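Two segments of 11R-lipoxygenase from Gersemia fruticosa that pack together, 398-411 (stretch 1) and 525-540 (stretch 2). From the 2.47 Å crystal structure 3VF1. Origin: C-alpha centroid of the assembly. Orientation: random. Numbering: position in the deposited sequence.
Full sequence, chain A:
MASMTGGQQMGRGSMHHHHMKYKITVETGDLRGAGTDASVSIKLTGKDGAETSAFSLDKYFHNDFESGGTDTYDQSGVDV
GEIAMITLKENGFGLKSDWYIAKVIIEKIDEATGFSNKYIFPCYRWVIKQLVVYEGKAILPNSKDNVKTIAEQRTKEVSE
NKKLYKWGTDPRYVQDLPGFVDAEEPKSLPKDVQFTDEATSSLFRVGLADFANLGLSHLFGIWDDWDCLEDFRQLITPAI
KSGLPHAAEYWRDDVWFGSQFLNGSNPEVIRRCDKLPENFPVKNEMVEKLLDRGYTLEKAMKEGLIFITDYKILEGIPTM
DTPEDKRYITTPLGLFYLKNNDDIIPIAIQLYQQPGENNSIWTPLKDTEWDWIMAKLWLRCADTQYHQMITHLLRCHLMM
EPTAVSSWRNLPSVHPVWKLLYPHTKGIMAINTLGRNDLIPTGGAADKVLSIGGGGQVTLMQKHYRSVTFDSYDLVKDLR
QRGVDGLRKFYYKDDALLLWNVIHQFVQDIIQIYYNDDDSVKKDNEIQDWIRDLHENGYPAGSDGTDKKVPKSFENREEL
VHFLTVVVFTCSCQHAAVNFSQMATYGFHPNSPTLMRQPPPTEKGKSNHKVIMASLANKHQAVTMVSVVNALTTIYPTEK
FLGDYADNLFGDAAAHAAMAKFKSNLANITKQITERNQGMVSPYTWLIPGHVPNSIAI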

ATOM      1  N   LEU A 398       6.412  -1.806  -3.567  1.00 28.70           N
ATOM      2  CA  LEU A 398       7.532  -1.520  -4.460  1.00 26.45           C
ATOM      3  C   LEU A 398       7.128  -0.753  -5.723  1.00 27.86           C
ATOM      4  O   LEU A 398       7.864   0.119  -6.179  1.00 31.43           O
ATOM      5  CB  LEU A 398       8.251  -2.817  -4.842  1.00 26.58           C
ATOM      6  CG  LEU A 398       8.817  -3.619  -3.666  1.00 29.87           C
ATOM      7  CD1 LEU A 398       9.624  -4.808  -4.164  1.00 29.31           C
ATOM      8  CD2 LEU A 398       9.667  -2.741  -2.758  1.00 27.91           C
ATOM      9  N   MET A 399       5.968  -1.070  -6.284  1.00 28.60           N
ATOM     10  CA  MET A 399       5.527  -0.429  -7.523  1.00 28.56           C
ATOM     11  C   MET A 399       5.120   1.031  -7.319  1.00 30.90           C
ATOM     12  O   MET A 399       5.097   1.811  -8.270  1.00 31.16           O
ATOM     13  CB  MET A 399       4.368  -1.210  -8.149  1.00 28.00           C
ATOM     14  CG  MET A 399       4.799  -2.465  -8.901  1.00 31.81           C
ATOM     15  SD  MET A 399       5.704  -2.099 -10.422  1.00 37.00           S
ATOM     16  CE  MET A 399       4.398  -1.450 -11.463  1.00 30.13           C
ATOM     17  N   MET A 400       4.804   1.404  -6.084  1.00 28.84           N
ATOM     18  CA  MET A 400       4.366   2.767  -5.796  1.00 29.76           C
ATOM     19  C   MET A 400       5.501   3.668  -5.312  1.00 30.06           C
ATOM     20  O   MET A 400       5.386   4.890  -5.366  1.00 32.59           O
ATOM     21  CB  MET A 400       3.244   2.763  -4.755  1.00 32.24           C
ATOM     22  CG  MET A 400       1.905   2.261  -5.272  1.00 32.15           C
ATOM     23  SD  MET A 400       1.288   3.212  -6.671  1.00 35.44           S
ATOM     24  CE  MET A 400       1.687   2.120  -8.031  1.00 28.08           C
ATOM     25  N   GLU A 401       6.594   3.074  -4.844  1.00 29.90           N
ATOM     26  CA  GLU A 401       7.692   3.856  -4.284  1.00 29.50           C
ATOM     27  C   GLU A 401       8.283   4.852  -5.290  1.00 29.69           C
ATOM     28  O   GLU A 401       8.575   5.993  -4.933  1.00 27.29           O
ATOM     29  CB  GLU A 401       8.795   2.940  -3.749  1.00 29.93           C
ATOM     30  CG  GLU A 401       9.897   3.682  -3.008  1.00 30.82           C
ATOM     31  CD  GLU A 401      10.996   2.762  -2.519  1.00 34.77           C
ATOM     32  OE1 GLU A 401      10.799   1.527  -2.537  1.00 32.38           O
ATOM     33  OE2 GLU A 401      12.062   3.275  -2.117  1.00 34.41           O
ATOM     34  N   PRO A 402       8.461   4.422  -6.549  1.00 29.91           N
ATOM     35  CA  PRO A 402       9.048   5.297  -7.570  1.00 30.24           C
ATOM     36  C   PRO A 402       8.348   6.651  -7.697  1.00 32.81           C
ATOM     37  O   PRO A 402       9.007   7.642  -8.007  1.00 34.18           O
ATOM     38  CB  PRO A 402       8.879   4.490  -8.856  1.00 29.33           C
ATOM     39  CG  PRO A 402       8.874   3.077  -8.406  1.00 31.45           C
ATOM     40  CD  PRO A 402       8.180   3.077  -7.080  1.00 31.02           C
ATOM     41  N   THR A 403       7.039   6.694  -7.463  1.00 29.15           N
ATOM     42  CA  THR A 403       6.291   7.940  -7.595  1.00 32.00           C
ATOM     43  C   THR A 403       6.652   8.901  -6.469  1.00 34.40           C
ATOM     44  O   THR A 403       6.622  10.118  -6.651  1.00 37.37           O
ATOM     45  CB  THR A 403       4.764   7.710  -7.593  1.00 29.40           C
ATOM     46  OG1 THR A 403       4.335   7.286  -6.294  1.00 29.04           O
ATOM     47  CG2 THR A 403       4.371   6.669  -8.638  1.00 27.74           C
ATOM     48  N   ALA A 404       6.996   8.355  -5.308  1.00 32.66           N
ATOM     49  CA  ALA A 404       7.412   9.176  -4.178  1.00 32.45           C
ATOM     50  C   ALA A 404       8.787   9.770  -4.453  1.00 33.68           C
ATOM     51  O   ALA A 404       9.017  10.956  -4.228  1.00 35.23           O
ATOM     52  CB  ALA A 404       7.436   8.351  -2.899  1.00 31.81           C
ATOM     53  N   VAL A 405       9.694   8.936  -4.949  1.00 32.03           N
ATOM     54  CA  VAL A 405      11.057   9.368  -5.240  1.00 35.21           C
ATOM     55  C   VAL A 405      11.072  10.424  -6.342  1.00 36.84           C
ATOM     56  O   VAL A 405      11.790  11.420  -6.249  1.00 36.49           O
ATOM     57  CB  VAL A 405      11.946   8.178  -5.661  1.00 32.36           C
ATOM     58  CG1 VAL A 405      13.329   8.662  -6.069  1.00 34.70           C
ATOM     59  CG2 VAL A 405      12.045   7.164  -4.531  1.00 32.99           C
ATOM     60  N   SER A 406      10.275  10.206  -7.384  1.00 35.20           N
ATOM     61  CA  SER A 406      10.229  11.133  -8.507  1.00 35.32           C
ATOM     62  C   SER A 406       9.622  12.470  -8.090  1.00 34.99           C
ATOM     63  O   SER A 406       9.993  13.517  -8.620  1.00 34.94           O
ATOM     64  CB  SER A 406       9.436  10.538  -9.672  1.00 34.68           C
ATOM     65  OG  SER A 406       9.445  11.422 -10.779  1.00 37.70           O
ATOM     66  N   SER A 407       8.690  12.436  -7.144  1.00 33.24           N
ATOM     67  CA  SER A 407       8.077  13.658  -6.637  1.00 34.88           C
ATOM     68  C   SER A 407       9.131  14.570  -6.022  1.00 36.91           C
ATOM     69  O   SER A 407       9.160  15.772  -6.292  1.00 37.12           O
ATOM     70  CB  SER A 407       7.004  13.340  -5.595  1.00 35.93           C
ATOM     71  OG  SER A 407       5.874  12.721  -6.188  1.00 38.00           O
ATOM     72  N   TRP A 408       9.995  13.995  -5.194  1.00 35.41           N
ATOM     73  CA  TRP A 408      11.032  14.763  -4.515  1.00 37.38           C
ATOM     74  C   TRP A 408      12.076  15.296  -5.492  1.00 37.09           C
ATOM     75  O   TRP A 408      12.659  16.357  -5.270  1.00 41.79           O
ATOM     76  CB  TRP A 408      11.714  13.910  -3.442  1.00 34.95           C
ATOM     77  CG  TRP A 408      10.903  13.763  -2.190  1.00 35.31           C
ATOM     78  CD1 TRP A 408      10.123  12.701  -1.835  1.00 36.95           C
ATOM     79  CD2 TRP A 408      10.790  14.715  -1.125  1.00 35.59           C
ATOM     80  NE1 TRP A 408       9.532  12.932  -0.616  1.00 37.71           N
ATOM     81  CE2 TRP A 408       9.925  14.162  -0.160  1.00 34.89           C
ATOM     82  CE3 TRP A 408      11.336  15.981  -0.896  1.00 36.21           C
ATOM     83  CZ2 TRP A 408       9.593  14.833   1.016  1.00 37.69           C
ATOM     84  CZ3 TRP A 408      11.005  16.645   0.272  1.00 37.79           C
ATOM     85  CH2 TRP A 408      10.141  16.070   1.213  1.00 38.54           C
ATOM     86  N   ARG A 409      12.299  14.564  -6.577  1.00 37.07           N
ATOM     87  CA  ARG A 409      13.365  14.892  -7.518  1.00 39.00           C
ATOM     88  C   ARG A 409      12.960  15.890  -8.602  1.00 39.94           C
ATOM     89  O   ARG A 409      13.818  16.548  -9.187  1.00 39.16           O
ATOM     90  CB  ARG A 409      13.876  13.616  -8.190  1.00 38.63           C
ATOM     91  CG  ARG A 409      14.658  12.698  -7.271  1.00 38.58           C
ATOM     92  CD  ARG A 409      14.928  11.357  -7.932  1.00 38.23           C
ATOM     93  NE  ARG A 409      15.573  11.502  -9.234  1.00 41.84           N
ATOM     94  CZ  ARG A 409      16.859  11.791  -9.409  1.00 45.13           C
ATOM     95  NH1 ARG A 409      17.654  11.983  -8.366  1.00 42.29           N
ATOM     96  NH2 ARG A 409      17.352  11.897 -10.635  1.00 48.70           N
ATOM     97  N   ASN A 410      11.664  16.001  -8.879  1.00 37.95           N
ATOM     98  CA  ASN A 410      11.213  16.779 -10.029  1.00 35.26           C
ATOM     99  C   ASN A 410      10.138  17.828  -9.738  1.00 36.61           C
ATOM    100  O   ASN A 410       9.911  18.720 -10.557  1.00 39.00           O
ATOM    101  CB  ASN A 410      10.713  15.835 -11.123  1.00 32.45           C
ATOM    102  CG  ASN A 410      11.759  14.818 -11.533  1.00 37.14           C
ATOM    103  OD1 ASN A 410      12.638  15.107 -12.345  1.00 39.70           O
ATOM    104  ND2 ASN A 410      11.671  13.619 -10.969  1.00 40.60           N
ATOM    105  N   LEU A 411       9.481  17.731  -8.587  1.00 36.58           N
ATOM    106  CA  LEU A 411       8.389  18.646  -8.270  1.00 35.08           C
ATOM    107  C   LEU A 411       8.710  19.525  -7.065  1.00 37.85           C
ATOM    108  O   LEU A 411       9.173  19.031  -6.037  1.00 39.55           O
ATOM    109  CB  LEU A 411       7.102  17.868  -7.993  1.00 33.85           C
ATOM    110  CG  LEU A 411       6.578  16.985  -9.124  1.00 36.41           C
ATOM    111  CD1 LEU A 411       5.302  16.284  -8.685  1.00 34.18           C
ATOM    112  CD2 LEU A 411       6.339  17.797 -10.385  1.00 32.13           C
ATOM    113  N   ASN A 525       6.781  21.962 -17.667  1.00 41.09           N
ATOM    114  CA  ASN A 525       8.071  21.283 -17.716  1.00 41.43           C
ATOM    115  C   ASN A 525       8.329  20.402 -16.495  1.00 36.77           C
ATOM    116  O   ASN A 525       9.090  19.436 -16.570  1.00 36.60           O
ATOM    117  CB  ASN A 525       9.196  22.309 -17.861  1.00 38.82           C
ATOM    118  CG  ASN A 525       9.232  23.300 -16.713  1.00 39.16           C
ATOM    119  OD1 ASN A 525       8.335  24.131 -16.565  1.00 38.91           O
ATOM    120  ND2 ASN A 525      10.276  23.222 -15.896  1.00 32.92           N
ATOM    121  N   GLU A 526       7.694  20.730 -15.375  1.00 35.07           N
ATOM    122  CA  GLU A 526       7.958  20.032 -14.120  1.00 37.69           C
ATOM    123  C   GLU A 526       7.263  18.671 -14.029  1.00 36.73           C
ATOM    124  O   GLU A 526       7.838  17.714 -13.513  1.00 37.09           O
ATOM    125  CB  GLU A 526       7.579  20.920 -12.931  1.00 35.02           C
ATOM    126  CG  GLU A 526       8.541  22.080 -12.730  1.00 37.00           C
ATOM    127  CD  GLU A 526       8.094  23.048 -11.653  1.00 42.10           C
ATOM    128  OE1 GLU A 526       6.949  22.927 -11.170  1.00 40.63           O
ATOM    129  OE2 GLU A 526       8.894  23.937 -11.289  1.00 44.04           O
ATOM    130  N   ILE A 527       6.034  18.579 -14.528  1.00 34.30           N
ATOM    131  CA  ILE A 527       5.328  17.303 -14.540  1.00 32.49           C
ATOM    132  C   ILE A 527       5.939  16.391 -15.597  1.00 36.29           C
ATOM    133  O   ILE A 527       5.903  15.166 -15.472  1.00 35.42           O
ATOM    134  CB  ILE A 527       3.818  17.473 -14.821  1.00 35.30           C
ATOM    135  CG1 ILE A 527       3.039  16.251 -14.325  1.00 37.12           C
ATOM    136  CG2 ILE A 527       3.562  17.691 -16.305  1.00 33.08           C
ATOM    137  CD1 ILE A 527       3.023  16.099 -12.816  1.00 35.57           C
ATOM    138  N   GLN A 528       6.503  16.996 -16.639  1.00 36.79           N
ATOM    139  CA  GLN A 528       7.150  16.240 -17.704  1.00 36.63           C
ATOM    140  C   GLN A 528       8.458  15.634 -17.207  1.00 37.83           C
ATOM    141  O   GLN A 528       8.844  14.542 -17.624  1.00 39.41           O
ATOM    142  CB  GLN A 528       7.406  17.137 -18.917  1.00 36.70           C
ATOM    143  CG  GLN A 528       6.147  17.778 -19.482  1.00 38.12           C
ATOM    144  CD  GLN A 528       5.142  16.762 -19.989  1.00 36.84           C
ATOM    145  OE1 GLN A 528       5.495  15.628 -20.304  1.00 37.18           O
ATOM    146  NE2 GLN A 528       3.881  17.166 -20.064  1.00 35.61           N
ATOM    147  N   ASP A 529       9.141  16.347 -16.316  1.00 38.58           N
ATOM    148  CA  ASP A 529      10.340  15.818 -15.676  1.00 40.50           C
ATOM    149  C   ASP A 529       9.948  14.658 -14.770  1.00 36.58           C
ATOM    150  O   ASP A 529      10.632  13.637 -14.715  1.00 36.43           O
ATOM    151  CB  ASP A 529      11.039  16.903 -14.852  1.00 40.25           C
ATOM    152  CG  ASP A 529      11.606  18.018 -15.710  1.00 45.78           C
ATOM    153  OD1 ASP A 529      11.930  17.755 -16.888  1.00 45.55           O
ATOM    154  OD2 ASP A 529      11.733  19.153 -15.206  1.00 41.61           O
ATOM    155  N   TRP A 530       8.836  14.834 -14.066  1.00 34.73           N
ATOM    156  CA  TRP A 530       8.325  13.821 -13.154  1.00 36.89           C
ATOM    157  C   TRP A 530       8.063  12.503 -13.876  1.00 36.64           C
ATOM    158  O   TRP A 530       8.602  11.462 -13.498  1.00 34.67           O
ATOM    159  CB  TRP A 530       7.038  14.322 -12.495  1.00 34.36           C
ATOM    160  CG  TRP A 530       6.480  13.389 -11.470  1.00 37.02           C
ATOM    161  CD1 TRP A 530       7.044  13.053 -10.278  1.00 37.89           C
ATOM    162  CD2 TRP A 530       5.237  12.678 -11.541  1.00 37.06           C
ATOM    163  NE1 TRP A 530       6.236  12.176  -9.600  1.00 36.97           N
ATOM    164  CE2 TRP A 530       5.118  11.929 -10.355  1.00 36.69           C
ATOM    165  CE3 TRP A 530       4.214  12.602 -12.491  1.00 37.87           C
ATOM    166  CZ2 TRP A 530       4.020  11.113 -10.094  1.00 34.83           C
ATOM    167  CZ3 TRP A 530       3.124  11.792 -12.230  1.00 38.17           C
ATOM    168  CH2 TRP A 530       3.036  11.057 -11.042  1.00 35.92           C
ATOM    169  N   ILE A 531       7.241  12.547 -14.921  1.00 35.97           N
ATOM    170  CA  ILE A 531       6.847  11.329 -15.624  1.00 36.40           C
ATOM    171  C   ILE A 531       8.005  10.737 -16.423  1.00 37.09           C
ATOM    172  O   ILE A 531       8.070   9.525 -16.623  1.00 38.56           O
ATOM    173  CB  ILE A 531       5.643  11.572 -16.563  1.00 36.29           C
ATOM    174  CG1 ILE A 531       5.059  10.240 -17.041  1.00 42.08           C
ATOM    175  CG2 ILE A 531       6.049  12.429 -17.755  1.00 39.94           C
ATOM    176  CD1 ILE A 531       4.521   9.363 -15.925  1.00 35.80           C
ATOM    177  N   ARG A 532       8.919  11.588 -16.875  1.00 37.08           N
ATOM    178  CA  ARG A 532      10.079  11.120 -17.625  1.00 41.42           C
ATOM    179  C   ARG A 532      11.050  10.377 -16.711  1.00 38.58           C
ATOM    180  O   ARG A 532      11.697   9.415 -17.126  1.00 37.38           O
ATOM    181  CB  ARG A 532      10.796  12.287 -18.311  1.00 42.36           C
ATOM    182  CG  ARG A 532      12.061  11.863 -19.047  1.00 47.48           C
ATOM    183  CD  ARG A 532      12.603  12.956 -19.963  1.00 50.74           C
ATOM    184  NE  ARG A 532      12.965  14.174 -19.237  1.00 53.25           N
ATOM    185  CZ  ARG A 532      12.230  15.284 -19.191  1.00 54.02           C
ATOM    186  NH1 ARG A 532      11.070  15.370 -19.834  1.00 49.29           N
ATOM    187  NH2 ARG A 532      12.661  16.326 -18.495  1.00 51.91           N
ATOM    188  N   ASP A 533      11.148  10.827 -15.466  1.00 34.56           N
ATOM    189  CA  ASP A 533      12.033  10.190 -14.498  1.00 35.51           C
ATOM    190  C   ASP A 533      11.490   8.816 -14.108  1.00 37.39           C
ATOM    191  O   ASP A 533      12.254   7.888 -13.841  1.00 38.75           O
ATOM    192  CB  ASP A 533      12.187  11.073 -13.259  1.00 37.45           C
ATOM    193  CG  ASP A 533      13.413  10.722 -12.441  1.00 40.03           C
ATOM    194  OD1 ASP A 533      14.263   9.956 -12.939  1.00 40.24           O
ATOM    195  OD2 ASP A 533      13.531  11.224 -11.304  1.00 41.94           O
ATOM    196  N   LEU A 534      10.167   8.692 -14.077  1.00 34.53           N
ATOM    197  CA  LEU A 534       9.520   7.419 -13.780  1.00 36.53           C
ATOM    198  C   LEU A 534       9.722   6.429 -14.921  1.00 37.00           C
ATOM    199  O   LEU A 534      10.037   5.260 -14.693  1.00 35.14           O
ATOM    200  CB  LEU A 534       8.024   7.626 -13.541  1.00 32.89           C
ATOM    201  CG  LEU A 534       7.648   8.399 -12.278  1.00 31.29           C
ATOM    202  CD1 LEU A 534       6.157   8.699 -12.256  1.00 34.31           C
ATOM    203  CD2 LEU A 534       8.060   7.625 -11.036  1.00 30.74           C
ATOM    204  N   HIS A 535       9.538   6.903 -16.149  1.00 37.27           N
ATOM    205  CA  HIS A 535       9.656   6.052 -17.327  1.00 36.37           C
ATOM    206  C   HIS A 535      11.063   5.483 -17.474  1.00 34.44           C
ATOM    207  O   HIS A 535      11.239   4.348 -17.912  1.00 39.15           O
ATOM    208  CB  HIS A 535       9.294   6.841 -18.587  1.00 40.48           C
ATOM    209  CG  HIS A 535       9.543   6.092 -19.857  1.00 41.36           C
ATOM    210  ND1 HIS A 535       8.588   5.295 -20.453  1.00 41.15           N
ATOM    211  CD2 HIS A 535      10.642   6.011 -20.644  1.00 42.26           C
ATOM    212  CE1 HIS A 535       9.086   4.761 -21.553  1.00 44.14           C
ATOM    213  NE2 HIS A 535      10.331   5.179 -21.692  1.00 45.67           N
ATOM    214  N   GLU A 536      12.061   6.277 -17.101  1.00 39.26           N
ATOM    215  CA  GLU A 536      13.456   5.905 -17.321  1.00 40.73           C
ATOM    216  C   GLU A 536      14.059   5.148 -16.143  1.00 38.01           C
ATOM    217  O   GLU A 536      14.729   4.134 -16.331  1.00 41.22           O
ATOM    218  CB  GLU A 536      14.288   7.155 -17.619  1.00 41.98           C
ATOM    219  CG  GLU A 536      13.888   7.859 -18.907  1.00 48.67           C
ATOM    220  CD  GLU A 536      14.658   9.145 -19.138  1.00 61.89           C
ATOM    221  OE1 GLU A 536      15.363   9.594 -18.208  1.00 65.89           O
ATOM    222  OE2 GLU A 536      14.560   9.707 -20.250  1.00 63.41           O
ATOM    223  N   ASN A 537      13.819   5.639 -14.930  1.00 34.41           N
ATOM    224  CA  ASN A 537      14.433   5.059 -13.739  1.00 37.54           C
ATOM    225  C   ASN A 537      13.437   4.388 -12.795  1.00 38.68           C
ATOM    226  O   ASN A 537      13.788   3.447 -12.085  1.00 36.29           O
ATOM    227  CB  ASN A 537      15.214   6.133 -12.980  1.00 38.86           C
ATOM    228  CG  ASN A 537      16.264   6.807 -13.843  1.00 43.15           C
ATOM    229  OD1 ASN A 537      17.328   6.241 -14.102  1.00 39.05           O
ATOM    230  ND2 ASN A 537      15.973   8.023 -14.290  1.00 37.54           N
ATOM    231  N   GLY A 538      12.201   4.875 -12.784  1.00 36.78           N
ATOM    232  CA  GLY A 538      11.188   4.353 -11.886  1.00 34.53           C
ATOM    233  C   GLY A 538      10.746   2.943 -12.230  1.00 36.66           C
ATOM    234  O   GLY A 538      10.510   2.125 -11.338  1.00 32.97           O
ATOM    235  N   TYR A 539      10.633   2.653 -13.522  1.00 32.71           N
ATOM    236  CA  TYR A 539      10.111   1.368 -13.968  1.00 33.04           C
ATOM    237  C   TYR A 539      10.877   0.825 -15.166  1.00 35.32           C
ATOM    238  O   TYR A 539      10.353   0.793 -16.278  1.00 38.63           O
ATOM    239  CB  TYR A 539       8.628   1.505 -14.318  1.00 32.13           C
ATOM    240  CG  TYR A 539       7.796   2.048 -13.179  1.00 32.16           C
ATOM    241  CD1 TYR A 539       7.342   1.214 -12.167  1.00 31.54           C
ATOM    242  CD2 TYR A 539       7.474   3.395 -13.110  1.00 30.19           C
ATOM    243  CE1 TYR A 539       6.586   1.705 -11.120  1.00 29.41           C
ATOM    244  CE2 TYR A 539       6.717   3.897 -12.068  1.00 31.15           C
ATOM    245  CZ  TYR A 539       6.276   3.047 -11.075  1.00 31.03           C
ATOM    246  OH  TYR A 539       5.523   3.543 -10.034  1.00 28.94           O
ATOM    247  N   PRO A 540      12.125   0.389 -14.939  1.00 36.29           N
ATOM    248  CA  PRO A 540      12.923  -0.222 -16.008  1.00 38.93           C
ATOM    249  C   PRO A 540      12.218  -1.438 -16.601  1.00 39.91           C
ATOM    250  O   PRO A 540      11.563  -2.182 -15.871  1.00 41.64           O
ATOM    251  CB  PRO A 540      14.222  -0.626 -15.299  1.00 36.29           C
ATOM    252  CG  PRO A 540      13.892  -0.637 -13.842  1.00 40.84           C
ATOM    253  CD  PRO A 540      12.838   0.399 -13.652  1.00 34.80           C
TER

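Both stretches are mainly helical. Helix 398-410 and helix 525-538 run in roughly opposite directions, with 140° between their N-to-C directions. Their axes approach to 8.8 Å. The shortest CA-to-CA distance is 4.9 Å, between Pro402 CA and Gly538 CA. Near the other end of the contact, the CA atoms of Asn410 and Trp530 are 5.2 Å apart.

The first helix is kinked at Pro402 and Thr403. Proline has no amide hydrogen to give to the turn before. The second helix widens into a pi-type turn at 534-538, and Gly538 N bonds to Asp533 O at 3.2 Å. Pro402 CG lies 3.5 Å from Gly538 O. An ideal CB on Gly538 would be 3.3 Å from Pro402 CB, which is tight, and 2.8 Å from Leu534 O of its own helix, a clash.

Tyr539 is the first residue to leave helical geometry in stretch 2. Its side chain reaches the kinked part of the first helix. Tyr539 OH donates a short hydrogen bond to Met399 O, 2.5 Å away. Met399 CE packs 3.9 Å from Tyr539 CE1, and Met399 SD lies at the edge of the ring. Pro402 CB is 3.7 Å from Tyr539 CZ and 3.9 Å from Leu534 CD2. Pro402 thus touches both side chains.

Trp530 fills a hole among Thr403, Ser406, Ser407 and Asn410. Thr403 O lies at the edge of its ring, but this oxygen accepts a hydrogen bond from Ser407 OG within its own helix, at 2.7 Å. Ser406 OG donates to Trp530 O at 2.8 Å, tying a side chain of one helix to the backbone of the other. Leu411 follows the first helix and covers a face of the indole. Its CD1 is 4.2 Å from the centroid of the Trp530 five-membered ring, only 18° off the normal, a CH-pi contact. Leu411 CD2 extends the apolar packing to Ile527 CD1, 4.4 Å away.

Asp533 forms the salt bridge of this contact. Its OD2 accepts from Arg409 NE at 2.9 Å. The oxygen lies near the guanidinium plane, and the N-H...O angle of 165° is nearly straight. The same OD2 accepts from Asn410 ND2 at 3.1 Å. Asn410 ND2 also donates to Ser406 O at 2.9 Å, so the amide links its own helix to Asp533. Within stretch 2, Asn537 ND2 donates to Asp533 OD1 at 2.9 Å. Both carboxylate oxygens therefore have partners here.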